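Sorbitol dehydrogenase (Gluconobacter oxydans, PDB 5ITG) probably oxidises D-sorbitol to L-sorbose with an NADP cofactor, as a Rossmann-fold dehydrogenase of the mannitol dehydrogenase family. Local coordinates at residues E41-Y44 / V45-L49; A214-I217 / E218-T222; L458-S461 / E462-K466. All blocks are in the same frame, centred on the assembly; numbering follows the deposited sequence.

Contact 1: residues E41-Y44 / V45-L49; sequences EAFY and VEQIL
In the short helix 41-46 of the Rossmann domain, in the connection between the parallel strands 26-31 and 56-61, F43 is met by Q47 and Y44 hands its carbonyl to the same glutamine. Two ordinary helical bonds lead in: V45 N reaches E41 O at 3.1 Å, and E46 N reaches A42 O at 3.0 Å. The next bond in that series is not made by the backbone. Q47 N turns instead to Y44 O, 3.1 Å away and only three residues back, and the side chain of Q47 takes over the carbonyl of F43: NE2 donates to F43 O at 3.0 Å in a nearly straight bond (164°), coming from above the carbonyl plane while the oxygen stays within the plane of the amide. To get there the glutamine chain runs extended beyond CG. The same NE2 lies over one face of the F43 ring, off toward its rim, 3.0 Å from F43 CE2. With CG anti to the backbone N (chi1 180°), the phenyl group stands where this nitrogen can cover it, the amide turned 67° from the ring plane. F43 also has a cation-pi contact with R230 and an edge-to-face contact with H261, whose ND1 is hydrogen-bonded to Y44 OH. The carboxylates are held elsewhere, E41 by S127 and E46 by Y19 and the backbone of G99. Putting an alanine at Q47 would probably leave F43 O without its amide donor and remove the nitrogen that lies over one face of the phenyl ring. A single amide nitrogen thus does two jobs: it satisfies the carbonyl of F43 and sits over the rim of an aromatic face.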
ATOM      1  N   GLU A  41       0.967   4.342   9.895  1.00 17.23           N
ATOM      2  CA  GLU A  41       0.889   5.730  10.351  1.00 18.48           C
ATOM      3  C   GLU A  41       0.896   5.845  11.882  1.00 16.72           C
ATOM      4  O   GLU A  41       1.679   6.604  12.457  1.00 18.97           O
ATOM      5  CB  GLU A  41      -0.368   6.412   9.807  1.00 17.94           C
ATOM      6  CG  GLU A  41      -0.383   7.920  10.074  1.00 20.96           C
ATOM      7  CD  GLU A  41      -1.691   8.582   9.694  1.00 21.29           C
ATOM      8  OE1 GLU A  41      -2.295   8.163   8.685  1.00 23.42           O
ATOM      9  OE2 GLU A  41      -2.109   9.535  10.393  1.00 21.38           O
ATOM     10  N   ALA A  42       0.022   5.097  12.543  1.00 17.64           N
ATOM     11  CA  ALA A  42      -0.049   5.140  14.000  1.00 19.25           C
ATOM     12  C   ALA A  42       1.273   4.689  14.609  1.00 19.81           C
ATOM     13  O   ALA A  42       1.688   5.171  15.668  1.00 22.22           O
ATOM     14  CB  ALA A  42      -1.193   4.250  14.497  1.00 18.64           C
ATOM     15  N   PHE A  43       1.931   3.761  13.921  1.00 21.28           N
ATOM     16  CA  PHE A  43       3.216   3.200  14.351  1.00 19.72           C
ATOM     17  C   PHE A  43       4.316   4.254  14.391  1.00 20.30           C
ATOM     18  O   PHE A  43       5.065   4.341  15.370  1.00 22.39           O
ATOM     19  CB  PHE A  43       3.620   2.068  13.395  1.00 20.97           C
ATOM     20  CG  PHE A  43       4.928   1.416  13.730  1.00 21.38           C
ATOM     21  CD1 PHE A  43       5.024   0.518  14.790  1.00 24.02           C
ATOM     22  CD2 PHE A  43       6.062   1.680  12.969  1.00 23.48           C
ATOM     23  CE1 PHE A  43       6.233  -0.116  15.088  1.00 25.38           C
ATOM     24  CE2 PHE A  43       7.277   1.055  13.255  1.00 25.98           C
ATOM     25  CZ  PHE A  43       7.362   0.152  14.318  1.00 25.87           C
ATOM     26  N   TYR A  44       4.424   5.050  13.330  1.00 18.69           N
ATOM     27  CA  TYR A  44       5.448   6.096  13.284  1.00 20.45           C
ATOM     28  C   TYR A  44       5.170   7.208  14.293  1.00 20.55           C
ATOM     29  O   TYR A  44       6.087   7.698  14.960  1.00 21.10           O
ATOM     30  CB  TYR A  44       5.552   6.687  11.871  1.00 19.03           C
ATOM     31  CG  TYR A  44       6.257   5.778  10.884  1.00 21.15           C
ATOM     32  CD1 TYR A  44       7.649   5.671  10.874  1.00 20.61           C
ATOM     33  CD2 TYR A  44       5.529   5.015   9.968  1.00 20.99           C
ATOM     34  CE1 TYR A  44       8.306   4.825   9.972  1.00 20.17           C
ATOM     35  CE2 TYR A  44       6.172   4.164   9.062  1.00 20.93           C
ATOM     36  CZ  TYR A  44       7.556   4.073   9.069  1.00 21.10           C
ATOM     37  OH  TYR A  44       8.184   3.227   8.181  1.00 18.90           O
ATOM     38  N   VAL A  45       3.906   7.603  14.414  1.00 20.31           N
ATOM     39  CA  VAL A  45       3.546   8.650  15.356  1.00 22.00           C
ATOM     40  C   VAL A  45       3.870   8.212  16.783  1.00 23.29           C
ATOM     41  O   VAL A  45       4.355   9.006  17.597  1.00 24.98           O
ATOM     42  CB  VAL A  45       2.045   9.005  15.235  1.00 23.74           C
ATOM     43  CG1 VAL A  45       1.619   9.908  16.387  1.00 24.52           C
ATOM     44  CG2 VAL A  45       1.798   9.709  13.901  1.00 21.63           C
ATOM     45  N   GLU A  46       3.616   6.940  17.073  1.00 23.01           N
ATOM     46  CA  GLU A  46       3.876   6.374  18.392  1.00 24.19           C
ATOM     47  C   GLU A  46       5.326   6.605  18.820  1.00 25.87           C
ATOM     48  O   GLU A  46       5.615   6.755  20.009  1.00 25.64           O
ATOM     49  CB  GLU A  46       3.590   4.868  18.374  1.00 27.23           C
ATOM     50  CG  GLU A  46       3.790   4.166  19.708  1.00 28.11           C
ATOM     51  CD  GLU A  46       2.576   4.275  20.606  1.00 30.19           C
ATOM     52  OE1 GLU A  46       1.802   5.241  20.444  1.00 30.33           O
ATOM     53  OE2 GLU A  46       2.398   3.400  21.479  1.00 31.43           O
ATOM     54  N   GLN A  47       6.228   6.645  17.843  1.00 25.58           N
ATOM     55  CA  GLN A  47       7.652   6.821  18.110  1.00 26.95           C
ATOM     56  C   GLN A  47       8.146   8.261  18.233  1.00 27.32           C
ATOM     57  O   GLN A  47       9.312   8.484  18.540  1.00 28.78           O
ATOM     58  CB  GLN A  47       8.461   6.098  17.038  1.00 28.40           C
ATOM     59  CG  GLN A  47       8.158   4.612  16.953  1.00 29.07           C
ATOM     60  CD  GLN A  47       8.750   3.976  15.713  1.00 34.22           C
ATOM     61  OE1 GLN A  47       9.972   3.894  15.568  1.00 36.02           O
ATOM     62  NE2 GLN A  47       7.884   3.533  14.801  1.00 32.37           N
ATOM     63  N   ILE A  48       7.280   9.238  17.987  1.00 26.37           N
ATOM     64  CA  ILE A  48       7.688  10.634  18.119  1.00 27.57           C
ATOM     65  C   ILE A  48       6.840  11.361  19.159  1.00 28.51           C
ATOM     66  O   ILE A  48       7.043  12.545  19.422  1.00 30.14           O
ATOM     67  CB  ILE A  48       7.598  11.388  16.763  1.00 28.48           C
ATOM     68  CG1 ILE A  48       6.214  11.211  16.137  1.00 26.22           C
ATOM     69  CG2 ILE A  48       8.677  10.882  15.815  1.00 29.44           C
ATOM     70  CD1 ILE A  48       5.107  11.981  16.836  1.00 26.01           C
ATOM     71  N   LEU A  49       5.895  10.641  19.757  1.00 29.19           N
ATOM     72  CA  LEU A  49       5.007  11.217  20.759  1.00 32.43           C
ATOM     73  C   LEU A  49       5.764  11.591  22.037  1.00 34.25           C
ATOM     74  O   LEU A  49       5.324  12.447  22.807  1.00 32.43           O
ATOM     75  CB  LEU A  49       3.888  10.223  21.076  1.00 32.86           C
ATOM     76  CG  LEU A  49       2.444  10.722  20.964  1.00 35.43           C
ATOM     77  CD1 LEU A  49       2.266  11.580  19.722  1.00 33.54           C
ATOM     78  CD2 LEU A  49       1.507   9.524  20.923  1.00 34.30           C
TER

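Contact 2: residues A214-I217 / E218-T222; sequences AKWI and EENAT
From A214 to A221 the backbone keeps the i to i+4 helical pattern, E218 N bonding to A214 O at 2.8 Å and A221 N to I217 O at 2.8 Å, before A221 leaves helical torsions. W216 O takes two good bonds, both from N220: the backbone N at 2.9 Å, and the side-chain ND2 at 3.1 Å, tilted a little from the carbonyl plane. That second bond pulls the amide back over one face of the indole. ND2 ends up 2.9 Å from W216 NE1, and since both are donors this is close packing and no hydrogen bond; amide and ring planes are 38° apart. CG anti to the backbone N (chi1 -174°) carries the indole alongside N220, and the ring is also stacked with W176. On the exposed flank the extended lysine K215 bends only at its last torsion (58°), bringing NZ to E219 OE2 in a long salt bridge of 3.6 Å, while its CG passes E219 OE1. I217 CG2 touches A221 CB at 3.6 Å, and the isoleucine also packs on L203 and A206. It is the C-terminal end of an amphipathic helix: apolar residues face helix 194-209, an i to i+4 ion pair lies on the exposed flank, and T222 leads straight into backbone bonds with V185 of strand 184-187 in the Rossmann domain.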
ATOM      1  N   ALA A 214     -12.644  26.690  -3.017  1.00 26.97           N
ATOM      2  CA  ALA A 214     -11.657  25.797  -3.617  1.00 27.45           C
ATOM      3  C   ALA A 214     -10.357  26.559  -3.825  1.00 27.74           C
ATOM      4  O   ALA A 214      -9.268  26.020  -3.620  1.00 26.42           O
ATOM      5  CB  ALA A 214     -12.169  25.261  -4.943  1.00 26.02           C
ATOM      6  N   LYS A 215     -10.483  27.819  -4.231  1.00 27.34           N
ATOM      7  CA  LYS A 215      -9.316  28.660  -4.453  1.00 28.40           C
ATOM      8  C   LYS A 215      -8.514  28.768  -3.163  1.00 26.81           C
ATOM      9  O   LYS A 215      -7.292  28.598  -3.165  1.00 27.50           O
ATOM     10  CB  LYS A 215      -9.744  30.056  -4.917  1.00 29.91           C
ATOM     11  CG  LYS A 215      -8.587  31.028  -5.085  1.00 33.64           C
ATOM     12  CD  LYS A 215      -9.072  32.433  -5.431  1.00 35.51           C
ATOM     13  CE  LYS A 215      -7.902  33.398  -5.558  1.00 37.13           C
ATOM     14  NZ  LYS A 215      -6.916  32.960  -6.592  1.00 40.24           N
ATOM     15  N   TRP A 216      -9.210  29.041  -2.059  1.00 26.26           N
ATOM     16  CA  TRP A 216      -8.567  29.172  -0.756  1.00 25.29           C
ATOM     17  C   TRP A 216      -7.868  27.882  -0.333  1.00 25.24           C
ATOM     18  O   TRP A 216      -6.733  27.912   0.144  1.00 25.31           O
ATOM     19  CB  TRP A 216      -9.588  29.541   0.328  1.00 24.32           C
ATOM     20  CG  TRP A 216      -8.938  29.820   1.656  1.00 23.71           C
ATOM     21  CD1 TRP A 216      -8.252  30.948   2.010  1.00 24.84           C
ATOM     22  CD2 TRP A 216      -8.837  28.926   2.774  1.00 25.26           C
ATOM     23  NE1 TRP A 216      -7.729  30.812   3.274  1.00 23.14           N
ATOM     24  CE2 TRP A 216      -8.073  29.582   3.766  1.00 24.81           C
ATOM     25  CE3 TRP A 216      -9.317  27.634   3.034  1.00 24.09           C
ATOM     26  CZ2 TRP A 216      -7.778  28.989   4.998  1.00 25.29           C
ATOM     27  CZ3 TRP A 216      -9.023  27.048   4.259  1.00 24.35           C
ATOM     28  CH2 TRP A 216      -8.260  27.725   5.226  1.00 24.49           C
ATOM     29  N   ILE A 217      -8.550  26.753  -0.494  1.00 24.27           N
ATOM     30  CA  ILE A 217      -7.961  25.477  -0.101  1.00 23.93           C
ATOM     31  C   ILE A 217      -6.735  25.164  -0.958  1.00 23.84           C
ATOM     32  O   ILE A 217      -5.694  24.749  -0.445  1.00 22.98           O
ATOM     33  CB  ILE A 217      -8.985  24.325  -0.213  1.00 21.31           C
ATOM     34  CG1 ILE A 217     -10.152  24.576   0.748  1.00 21.04           C
ATOM     35  CG2 ILE A 217      -8.310  23.003   0.123  1.00 18.92           C
ATOM     36  CD1 ILE A 217     -11.249  23.514   0.707  1.00 21.37           C
ATOM     37  N   GLU A 218      -6.863  25.389  -2.259  1.00 24.47           N
ATOM     38  CA  GLU A 218      -5.772  25.139  -3.192  1.00 26.31           C
ATOM     39  C   GLU A 218      -4.530  25.928  -2.784  1.00 26.23           C
ATOM     40  O   GLU A 218      -3.407  25.447  -2.918  1.00 24.34           O
ATOM     41  CB  GLU A 218      -6.209  25.538  -4.608  1.00 30.75           C
ATOM     42  CG  GLU A 218      -5.299  25.074  -5.746  1.00 37.02           C
ATOM     43  CD  GLU A 218      -3.968  25.811  -5.792  1.00 41.95           C
ATOM     44  OE1 GLU A 218      -3.974  27.066  -5.786  1.00 44.77           O
ATOM     45  OE2 GLU A 218      -2.916  25.137  -5.852  1.00 43.21           O
ATOM     46  N   GLU A 219      -4.736  27.133  -2.266  1.00 26.61           N
ATOM     47  CA  GLU A 219      -3.626  27.991  -1.875  1.00 27.45           C
ATOM     48  C   GLU A 219      -3.080  27.786  -0.471  1.00 25.77           C
ATOM     49  O   GLU A 219      -1.894  27.985  -0.242  1.00 25.72           O
ATOM     50  CB  GLU A 219      -4.030  29.458  -2.029  1.00 31.48           C
ATOM     51  CG  GLU A 219      -4.487  29.825  -3.429  1.00 37.38           C
ATOM     52  CD  GLU A 219      -4.917  31.272  -3.541  1.00 40.41           C
ATOM     53  OE1 GLU A 219      -5.883  31.661  -2.847  1.00 43.45           O
ATOM     54  OE2 GLU A 219      -4.294  32.023  -4.321  1.00 43.17           O
ATOM     55  N   ASN A 220      -3.929  27.382   0.466  1.00 24.64           N
ATOM     56  CA  ASN A 220      -3.479  27.228   1.844  1.00 26.02           C
ATOM     57  C   ASN A 220      -3.308  25.804   2.363  1.00 24.69           C
ATOM     58  O   ASN A 220      -2.448  25.547   3.206  1.00 25.12           O
ATOM     59  CB  ASN A 220      -4.410  28.024   2.759  1.00 29.03           C
ATOM     60  CG  ASN A 220      -4.307  29.521   2.516  1.00 32.37           C
ATOM     61  OD1 ASN A 220      -3.322  30.157   2.898  1.00 32.41           O
ATOM     62  ND2 ASN A 220      -5.310  30.085   1.855  1.00 32.43           N
ATOM     63  N   ALA A 221      -4.122  24.879   1.875  1.00 24.96           N
ATOM     64  CA  ALA A 221      -3.996  23.493   2.301  1.00 23.00           C
ATOM     65  C   ALA A 221      -2.862  22.882   1.487  1.00 22.53           C
ATOM     66  O   ALA A 221      -2.380  23.489   0.530  1.00 24.49           O
ATOM     67  CB  ALA A 221      -5.296  22.742   2.037  1.00 23.17           C
ATOM     68  N   THR A 222      -2.424  21.690   1.871  1.00 23.15           N
ATOM     69  CA  THR A 222      -1.369  21.003   1.134  1.00 20.73           C
ATOM     70  C   THR A 222      -1.798  19.546   1.007  1.00 20.54           C
ATOM     71  O   THR A 222      -2.548  19.045   1.857  1.00 18.74           O
ATOM     72  CB  THR A 222       0.010  21.085   1.859  1.00 21.46           C
ATOM     73  OG1 THR A 222      -0.075  20.454   3.142  1.00 20.32           O
ATOM     74  CG2 THR A 222       0.440  22.546   2.036  1.00 22.16           C
TER

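Contact 3: residues L458-S461 / E462-K466; sequences LDTS and ELDQK
Both oxygens of T460 lie on the same face of the D464 carboxylate. Its carbonyl O sits almost squarely above the carboxylate carbon, 3.0 Å from D464 CG, and its hydroxyl OG1 donates to D464 OD2 at 2.6 Å, approaching from 39° out of the carboxylate plane. The other flat group of the turn, the carboxylate of D459, is met at an edge: S461 OG donates to D459 OD1 at 2.6 Å on the syn lone pair, the side of the other oxygen. S461 N adds a weak bond of 3.3 Å to that same D459 OD1, the link that defines an Asx turn. The threonine hydroxyl reaches the aspartate by occupying the crowded position between its own backbone N and carbonyl carbon (chi1 67°).

All this surrounds the start of helix 461-477 in the C-terminal domain. T460 holds the N-cap position, yet its side chain makes no capping bond, being given over to D464. Water 1 supplies a partner for the backbone instead, accepting from L463 N at 3.1 Å and donating to D459 O. The first i to i+4 bond runs from D464 N to T460 O (2.8 Å, 167°), and S461 O follows with Q465 N at 3.1 Å. The side chain of Q465 also curls back along this carbonyl. The D459 carboxylate, bonded to S461 OG and weakly to S461 N at the helix N-terminus, would probably be favoured by the partial positive charge of the first turn. On the inner side L463 sends its isobutyl group between neighbouring helices, touching V389 of helix 377-394 and A403 and I406 of helix 400-412, with W455 alongside, whereas S461 and E462 face solvent.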
ATOM      1  N   LEU A 458       9.281   0.185 -29.825  1.00 22.08           N
ATOM      2  CA  LEU A 458      10.703  -0.020 -30.065  1.00 22.30           C
ATOM      3  C   LEU A 458      10.915  -1.253 -30.944  1.00 24.28           C
ATOM      4  O   LEU A 458       9.968  -1.976 -31.256  1.00 24.28           O
ATOM      5  CB  LEU A 458      11.426  -0.223 -28.730  1.00 21.03           C
ATOM      6  CG  LEU A 458      11.285   0.924 -27.728  1.00 18.43           C
ATOM      7  CD1 LEU A 458      11.840   0.497 -26.377  1.00 18.48           C
ATOM      8  CD2 LEU A 458      12.015   2.153 -28.258  1.00 18.92           C
ATOM      9  N   ASP A 459      12.159  -1.491 -31.345  1.00 25.21           N
ATOM     10  CA  ASP A 459      12.465  -2.661 -32.158  1.00 26.90           C
ATOM     11  C   ASP A 459      12.601  -3.869 -31.240  1.00 24.99           C
ATOM     12  O   ASP A 459      13.667  -4.127 -30.693  1.00 26.34           O
ATOM     13  CB  ASP A 459      13.759  -2.454 -32.947  1.00 29.30           C
ATOM     14  CG  ASP A 459      14.253  -3.739 -33.595  1.00 33.63           C
ATOM     15  OD1 ASP A 459      13.415  -4.505 -34.121  1.00 33.27           O
ATOM     16  OD2 ASP A 459      15.479  -3.977 -33.581  1.00 34.86           O
ATOM     17  N   THR A 460      11.507  -4.603 -31.085  1.00 24.97           N
ATOM     18  CA  THR A 460      11.465  -5.778 -30.222  1.00 25.70           C
ATOM     19  C   THR A 460      11.869  -7.079 -30.920  1.00 25.60           C
ATOM     20  O   THR A 460      11.631  -8.170 -30.396  1.00 23.28           O
ATOM     21  CB  THR A 460      10.046  -5.960 -29.649  1.00 25.34           C
ATOM     22  OG1 THR A 460       9.145  -6.300 -30.709  1.00 25.61           O
ATOM     23  CG2 THR A 460       9.563  -4.662 -28.998  1.00 25.94           C
ATOM     24  N   SER A 461      12.481  -6.964 -32.097  1.00 25.16           N
ATOM     25  CA  SER A 461      12.901  -8.137 -32.862  1.00 25.35           C
ATOM     26  C   SER A 461      13.770  -9.128 -32.088  1.00 24.91           C
ATOM     27  O   SER A 461      13.440 -10.313 -31.993  1.00 25.15           O
ATOM     28  CB  SER A 461      13.656  -7.696 -34.121  1.00 24.38           C
ATOM     29  OG  SER A 461      12.832  -6.879 -34.933  1.00 27.50           O
ATOM     30  N   GLU A 462      14.883  -8.645 -31.549  1.00 22.57           N
ATOM     31  CA  GLU A 462      15.802  -9.495 -30.804  1.00 25.99           C
ATOM     32  C   GLU A 462      15.164 -10.056 -29.534  1.00 23.76           C
ATOM     33  O   GLU A 462      15.345 -11.228 -29.202  1.00 25.27           O
ATOM     34  CB  GLU A 462      17.066  -8.711 -30.440  1.00 27.55           C
ATOM     35  CG  GLU A 462      18.280  -9.592 -30.200  1.00 32.66           C
ATOM     36  CD  GLU A 462      19.498  -8.795 -29.771  1.00 37.35           C
ATOM     37  OE1 GLU A 462      19.734  -7.711 -30.355  1.00 39.96           O
ATOM     38  OE2 GLU A 462      20.221  -9.256 -28.859  1.00 37.64           O
ATOM     39  N   LEU A 463      14.414  -9.218 -28.828  1.00 22.79           N
ATOM     40  CA  LEU A 463      13.755  -9.647 -27.599  1.00 20.62           C
ATOM     41  C   LEU A 463      12.727 -10.736 -27.894  1.00 21.03           C
ATOM     42  O   LEU A 463      12.713 -11.773 -27.243  1.00 18.24           O
ATOM     43  CB  LEU A 463      13.057  -8.460 -26.917  1.00 19.48           C
ATOM     44  CG  LEU A 463      12.225  -8.788 -25.665  1.00 18.74           C
ATOM     45  CD1 LEU A 463      13.133  -9.360 -24.581  1.00 18.86           C
ATOM     46  CD2 LEU A 463      11.517  -7.537 -25.148  1.00 18.76           C
ATOM     47  N   ASP A 464      11.868 -10.505 -28.881  1.00 23.16           N
ATOM     48  CA  ASP A 464      10.840 -11.488 -29.202  1.00 24.45           C
ATOM     49  C   ASP A 464      11.411 -12.838 -29.630  1.00 24.12           C
ATOM     50  O   ASP A 464      10.892 -13.889 -29.244  1.00 23.25           O
ATOM     51  CB  ASP A 464       9.883 -10.931 -30.264  1.00 29.31           C
ATOM     52  CG  ASP A 464       9.123  -9.695 -29.776  1.00 33.75           C
ATOM     53  OD1 ASP A 464       8.901  -9.566 -28.550  1.00 36.03           O
ATOM     54  OD2 ASP A 464       8.738  -8.855 -30.616  1.00 34.92           O
ATOM     55  N   GLN A 465      12.483 -12.817 -30.413  1.00 22.19           N
ATOM     56  CA  GLN A 465      13.109 -14.054 -30.860  1.00 24.52           C
ATOM     57  C   GLN A 465      13.650 -14.838 -29.666  1.00 24.25           C
ATOM     58  O   GLN A 465      13.481 -16.054 -29.583  1.00 22.49           O
ATOM     59  CB  GLN A 465      14.237 -13.751 -31.852  1.00 26.25           C
ATOM     60  CG  GLN A 465      13.747 -13.492 -33.277  1.00 30.06           C
ATOM     61  CD  GLN A 465      14.776 -12.774 -34.133  1.00 34.09           C
ATOM     62  OE1 GLN A 465      15.944 -13.164 -34.186  1.00 36.75           O
ATOM     63  NE2 GLN A 465      14.341 -11.718 -34.818  1.00 36.01           N
ATOM     64  N   LYS A 466      14.302 -14.134 -28.744  1.00 22.69           N
ATOM     65  CA  LYS A 466      14.854 -14.767 -27.554  1.00 23.28           C
ATOM     66  C   LYS A 466      13.728 -15.355 -26.716  1.00 21.59           C
ATOM     67  O   LYS A 466      13.855 -16.451 -26.169  1.00 22.28           O
ATOM     68  CB  LYS A 466      15.638 -13.746 -26.723  1.00 23.56           C
ATOM     69  CG  LYS A 466      16.187 -14.281 -25.412  1.00 26.63           C
ATOM     70  CD  LYS A 466      17.327 -15.266 -25.625  1.00 31.82           C
ATOM     71  CE  LYS A 466      17.957 -15.655 -24.293  1.00 33.42           C
ATOM     72  NZ  LYS A 466      19.132 -16.557 -24.467  1.00 35.99           N
TER
HETATM   73  O   HOH W   1      14.710  -6.193 -29.239  1.00 20.03           O

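Overall arrangement
The three contacts follow one another along the chain and nowhere touch. Contacts 1 and 2 share the Rossmann domain, their centres about 27 Å apart and their nearest atoms about 13 Å; the first is buried against strands 26-31, 82-87 and 93-106, the second sits further out, where the chain leaving helix 211-220 pairs with strand 184-187. Contact 3 belongs to the C-terminal domain, about 49 Å by centres from each of the others, and lies across the chain's centre from contact 1. Contact 2 is a helix C-terminus and contact 3 a helix N-terminus. The model is substrate-free, so no bound ligand marks the active site, and none of the three can be placed against it by distance.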